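PDB 2ICS: deacetylase EF_0837 from Enterococcus faecalis, which deacetylates acetyl-(R)-mandelate in vitro, though with very low efficiency, and binds two zinc ions per subunit. Local coordinates for residues Y51-W56 with K306-P311; G55-H60 with V83-D88. One frame throughout, in Å; residues are numbered along the deposited sequence.

Contact 1 (Y51-W56 with K306-P311); sequences YVSAGW and KVTKAP
The indole of Trp56 carries one methyl of Val307 over a face and one methyl of Thr308 at an edge. Val307 CG2 stands above the five-membered ring, 4.3 Å from its centroid and 23° off the ring normal, a CH-pi contact that comes down on the CG–CD1 bond. Thr308 CG2 approaches near the ring plane and meets CD1 at 3.9 Å. The indole also meets the ring of Phe334 with the planes inclined at about 45°, and helix 286-296 adds Leu286 and Met290 around it. Next to CD1 on the ring, NE1 makes a weak hydrogen bond to Ser53 OG, whose hydroxyl is given to Ala54 O at 2.9 Å, so the hydroxyl of Ser53 links the indole N-H to the carbonyl of Ala54. Here the chain passes from strand 51-54, where Val52 pairs with Gln13, into the first strand of the TIM barrel, and the residues leading into helix 309-314 pack against that passage. Thr308 supplies the other half of the contact. With OG1 between the backbone N and the carbonyl carbon (chi1 54°), CG2 is anti to the carbonyl carbon and faces the bend: it touches Ala54 O at 3.4 Å and Gly55 O at 3.7 Å, with Ala54 CB alongside. OG1 is hydrogen-bonded to Ile304 O in the preceding helix; although Thr308 occupies the N-cap position, its side chain makes no capping bond. At the backbone, Trp56 CA approaches Val307 O at 3.4 Å in a CA-H...O contact.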
# COMPACT_ATOMS: atom_id res chain seq x y z
N TYR A 51 -14.85 -12.77 -9.64
CA TYR A 51 -14.87 -11.33 -9.41
C TYR A 51 -13.76 -10.63 -10.18
O TYR A 51 -12.75 -11.24 -10.55
CB TYR A 51 -14.70 -11.03 -7.92
CG TYR A 51 -15.82 -11.56 -7.05
CD1 TYR A 51 -17.05 -10.92 -7.00
CD2 TYR A 51 -15.64 -12.71 -6.28
CE1 TYR A 51 -18.09 -11.41 -6.20
CE2 TYR A 51 -16.67 -13.21 -5.47
CZ TYR A 51 -17.89 -12.55 -5.44
OH TYR A 51 -18.91 -13.05 -4.66
N VAL A 52 -13.97 -9.34 -10.43
CA VAL A 52 -13.01 -8.51 -11.14
C VAL A 52 -13.00 -7.12 -10.50
O VAL A 52 -14.05 -6.60 -10.12
CB VAL A 52 -13.39 -8.32 -12.63
CG1 VAL A 52 -12.24 -7.66 -13.38
CG2 VAL A 52 -13.74 -9.66 -13.26
N SER A 53 -11.82 -6.53 -10.38
CA SER A 53 -11.71 -5.20 -9.81
C SER A 53 -10.54 -4.51 -10.48
O SER A 53 -9.89 -5.07 -11.35
CB SER A 53 -11.45 -5.27 -8.30
OG SER A 53 -10.12 -5.69 -8.03
N ALA A 54 -10.28 -3.27 -10.07
CA ALA A 54 -9.16 -2.53 -10.60
C ALA A 54 -7.95 -3.30 -10.08
O ALA A 54 -8.05 -3.97 -9.05
CB ALA A 54 -9.16 -1.12 -10.07
N GLY A 55 -6.82 -3.22 -10.77
CA GLY A 55 -5.64 -3.93 -10.30
C GLY A 55 -5.33 -3.53 -8.87
O GLY A 55 -5.27 -2.34 -8.55
N TRP A 56 -5.12 -4.51 -7.99
CA TRP A 56 -4.83 -4.21 -6.59
C TRP A 56 -3.51 -3.45 -6.48
O TRP A 56 -2.58 -3.70 -7.24
CB TRP A 56 -4.77 -5.49 -5.77
CG TRP A 56 -6.04 -6.29 -5.75
CD1 TRP A 56 -7.29 -5.87 -6.15
CD2 TRP A 56 -6.21 -7.63 -5.27
NE1 TRP A 56 -8.21 -6.87 -5.95
CE2 TRP A 56 -7.58 -7.96 -5.41
CE3 TRP A 56 -5.33 -8.59 -4.74
CZ2 TRP A 56 -8.09 -9.22 -5.04
CZ3 TRP A 56 -5.84 -9.84 -4.37
CH2 TRP A 56 -7.22 -10.14 -4.53
N LYS A 306 -10.12 -0.22 -0.65
CA LYS A 306 -8.94 0.14 0.12
C LYS A 306 -7.60 -0.39 -0.41
O LYS A 306 -6.55 -0.05 0.12
CB LYS A 306 -9.15 -0.27 1.59
CG LYS A 306 -10.27 0.52 2.25
CD LYS A 306 -10.62 0.01 3.63
CE LYS A 306 -11.91 0.68 4.14
NZ LYS A 306 -11.82 2.17 4.16
N VAL A 307 -7.65 -1.22 -1.45
CA VAL A 307 -6.42 -1.73 -2.07
C VAL A 307 -6.41 -1.32 -3.55
O VAL A 307 -5.63 -1.86 -4.33
CB VAL A 307 -6.29 -3.27 -1.97
CG1 VAL A 307 -6.16 -3.70 -0.52
CG2 VAL A 307 -7.48 -3.96 -2.64
N THR A 308 -7.27 -0.37 -3.91
CA THR A 308 -7.34 0.11 -5.29
C THR A 308 -7.51 1.62 -5.39
O THR A 308 -6.55 2.36 -5.56
CB THR A 308 -8.48 -0.56 -6.09
OG1 THR A 308 -9.73 -0.39 -5.39
CG2 THR A 308 -8.20 -2.03 -6.30
N LYS A 309 -8.75 2.08 -5.26
CA LYS A 309 -9.05 3.51 -5.35
C LYS A 309 -8.34 4.36 -4.29
O LYS A 309 -7.80 5.42 -4.61
CB LYS A 309 -10.56 3.74 -5.27
CG LYS A 309 -10.98 5.18 -5.50
CD LYS A 309 -12.48 5.36 -5.33
CE LYS A 309 -12.90 6.78 -5.65
NZ LYS A 309 -14.36 6.98 -5.45
N ALA A 310 -8.35 3.91 -3.05
CA ALA A 310 -7.71 4.66 -1.98
C ALA A 310 -6.20 4.85 -2.21
O ALA A 310 -5.72 5.97 -2.30
CB ALA A 310 -7.97 3.99 -0.63
N PRO A 311 -5.44 3.75 -2.30
CA PRO A 311 -4.00 3.92 -2.53
C PRO A 311 -3.72 4.75 -3.78
O PRO A 311 -2.81 5.57 -3.80
CB PRO A 311 -3.48 2.49 -2.64
CG PRO A 311 -4.69 1.69 -3.05
CD PRO A 311 -5.80 2.32 -2.25

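Contact 2 (G55-H60 with V83-D88); sequences GWIDDH and VTTVID. With ZN (zinc ion), chain B.
Trp56 O faces two consecutive backbone N-H groups, those of Thr84 and Thr85, and draws a weak hydrogen bond from each. The strands that meet here, 51-61 and 83-89, are the parallel strands of a beta-alpha-beta unit joined through helix 74-77, the first two of the TIM barrel. The bond from Thr84 N is bent (3.0 Å, 130°), while that from Thr85 N is straighter but long. The backbone of Thr84 leaves the extended conformation here (psi -28°), which turns both N-H groups to the same oxygen. Its OG1 lies over Gly55, 3.1 Å from Gly55 CA, where there is no side chain. Beyond this irregular start the pairing becomes regular parallel. Asp58 N gives a nearly straight bond to Thr85 O (3.1 Å), and Ile87 N gives one to Asp58 O, so Asp58 uses both its backbone groups on the neighbouring strand. Ile57 and Thr85 lie side by side on one face, Ile57 CG1 against Thr85 CB at 4.0 Å. On the other face, with Val86, Asp58 sets its CB against Val83 CG1; that methyl is anti to the backbone N of Val83 (chi1 -176°) and also presses on Trp56 O. The carboxylate of Asp58 is hydrogen-bonded through OD2 to Thr271 OG1. Where the chain turns a corner, Ile87 CD1 packs against Asp59 CB at 3.8 Å. The next residue, His60, opens the His-X-His motif of the amidohydrolase superfamily. Thr210 OG1 is hydrogen-bonded to its ND1, and its NE2 binds a zinc ion at 2.2 Å, which His62, Asp272 and the carboxylated Lys154 also ligate and which holds a water at 2.0 Å.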
# COMPACT_ATOMS: atom_id res chain seq x y z
N GLY A 55 -6.82 -3.22 -10.77
CA GLY A 55 -5.64 -3.93 -10.30
C GLY A 55 -5.33 -3.53 -8.87
O GLY A 55 -5.27 -2.34 -8.55
N TRP A 56 -5.12 -4.51 -7.99
CA TRP A 56 -4.83 -4.21 -6.59
C TRP A 56 -3.51 -3.45 -6.48
O TRP A 56 -2.58 -3.70 -7.24
CB TRP A 56 -4.77 -5.49 -5.77
CG TRP A 56 -6.04 -6.29 -5.75
CD1 TRP A 56 -7.29 -5.87 -6.15
CD2 TRP A 56 -6.21 -7.63 -5.27
NE1 TRP A 56 -8.21 -6.87 -5.95
CE2 TRP A 56 -7.58 -7.96 -5.41
CE3 TRP A 56 -5.33 -8.59 -4.74
CZ2 TRP A 56 -8.09 -9.22 -5.04
CZ3 TRP A 56 -5.84 -9.84 -4.37
CH2 TRP A 56 -7.22 -10.14 -4.53
N ILE A 57 -3.45 -2.54 -5.51
CA ILE A 57 -2.27 -1.71 -5.28
C ILE A 57 -1.82 -1.77 -3.83
O ILE A 57 -2.60 -1.50 -2.91
CB ILE A 57 -2.57 -0.22 -5.62
CG1 ILE A 57 -3.04 -0.08 -7.07
CG2 ILE A 57 -1.33 0.63 -5.40
CD1 ILE A 57 -3.59 1.32 -7.42
N ASP A 58 -0.55 -2.12 -3.61
CA ASP A 58 0.02 -2.20 -2.27
C ASP A 58 0.92 -0.98 -2.10
O ASP A 58 2.04 -0.98 -2.58
CB ASP A 58 0.87 -3.47 -2.15
CG ASP A 58 1.17 -3.84 -0.71
OD1 ASP A 58 1.12 -2.94 0.17
OD2 ASP A 58 1.47 -5.03 -0.45
N ASP A 59 0.44 0.05 -1.41
CA ASP A 59 1.24 1.27 -1.26
C ASP A 59 2.31 1.30 -0.16
O ASP A 59 2.81 2.36 0.19
CB ASP A 59 0.34 2.52 -1.15
CG ASP A 59 -0.41 2.60 0.16
OD1 ASP A 59 -0.05 1.87 1.11
OD2 ASP A 59 -1.36 3.40 0.23
N HIS A 60 2.64 0.15 0.40
CA HIS A 60 3.72 0.11 1.38
C HIS A 60 4.44 -1.21 1.19
O HIS A 60 4.02 -2.25 1.70
CB HIS A 60 3.23 0.26 2.82
CG HIS A 60 4.34 0.41 3.81
ND1 HIS A 60 4.24 1.10 5.00
CD2 HIS A 60 5.61 -0.08 3.78
CE1 HIS A 60 5.42 1.01 5.64
NE2 HIS A 60 6.29 0.31 4.94
N VAL A 83 -1.29 -8.38 -7.40
CA VAL A 83 -1.05 -6.95 -7.18
C VAL A 83 -0.38 -6.37 -8.43
O VAL A 83 0.75 -6.73 -8.77
CB VAL A 83 -0.17 -6.72 -5.93
CG1 VAL A 83 -0.00 -5.23 -5.66
CG2 VAL A 83 -0.82 -7.40 -4.71
N THR A 84 -1.09 -5.48 -9.12
CA THR A 84 -0.59 -4.88 -10.34
C THR A 84 0.40 -3.73 -10.14
O THR A 84 1.25 -3.49 -10.99
CB THR A 84 -1.76 -4.39 -11.23
OG1 THR A 84 -2.55 -3.43 -10.50
CG2 THR A 84 -2.65 -5.56 -11.63
N THR A 85 0.29 -3.03 -9.01
CA THR A 85 1.18 -1.92 -8.71
C THR A 85 1.65 -1.95 -7.26
O THR A 85 0.88 -2.29 -6.35
CB THR A 85 0.47 -0.55 -8.97
OG1 THR A 85 0.18 -0.41 -10.37
CG2 THR A 85 1.35 0.61 -8.55
N VAL A 86 2.92 -1.61 -7.04
CA VAL A 86 3.47 -1.57 -5.69
C VAL A 86 4.28 -0.29 -5.53
O VAL A 86 4.84 0.23 -6.50
CB VAL A 86 4.40 -2.77 -5.36
CG1 VAL A 86 3.61 -4.07 -5.34
CG2 VAL A 86 5.54 -2.85 -6.38
N ILE A 87 4.31 0.22 -4.31
CA ILE A 87 5.06 1.42 -4.02
C ILE A 87 6.04 1.10 -2.91
O ILE A 87 5.65 0.77 -1.79
CB ILE A 87 4.14 2.57 -3.55
CG1 ILE A 87 3.00 2.77 -4.55
CG2 ILE A 87 4.96 3.84 -3.39
CD1 ILE A 87 2.05 3.90 -4.19
N ASP A 88 7.33 1.16 -3.24
CA ASP A 88 8.37 0.90 -2.26
C ASP A 88 8.40 2.07 -1.28
O ASP A 88 8.56 3.22 -1.68
CB ASP A 88 9.71 0.75 -2.96
CG ASP A 88 10.86 0.62 -1.98
OD1 ASP A 88 11.30 1.65 -1.45
OD2 ASP A 88 11.29 -0.53 -1.73
ZN ZN B . 8.24 -0.50 5.66
O HOH W 1 7.67 -0.67 7.58

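From the N terminus, both contacts start on strand 51-61 and share Gly55 and Trp56. Contact 2 closes the shorter loop, through helix 74-77 to strand 83-89, and so joins the first two neighbouring strands of the barrel. Contact 1 closes a far longer one, bringing residues 306-311 back to the start of the same strand after nearly all of the barrel has been traversed; residues 83-88 fall within that long loop. The two meet directly: Val307 O lies 2.6 Å from Ile57 N, a probable hydrogen bond, and Pro311 CB packs on Asp59 OD2. Together they fasten one strand to its barrel neighbour and to the start of helix 309-314.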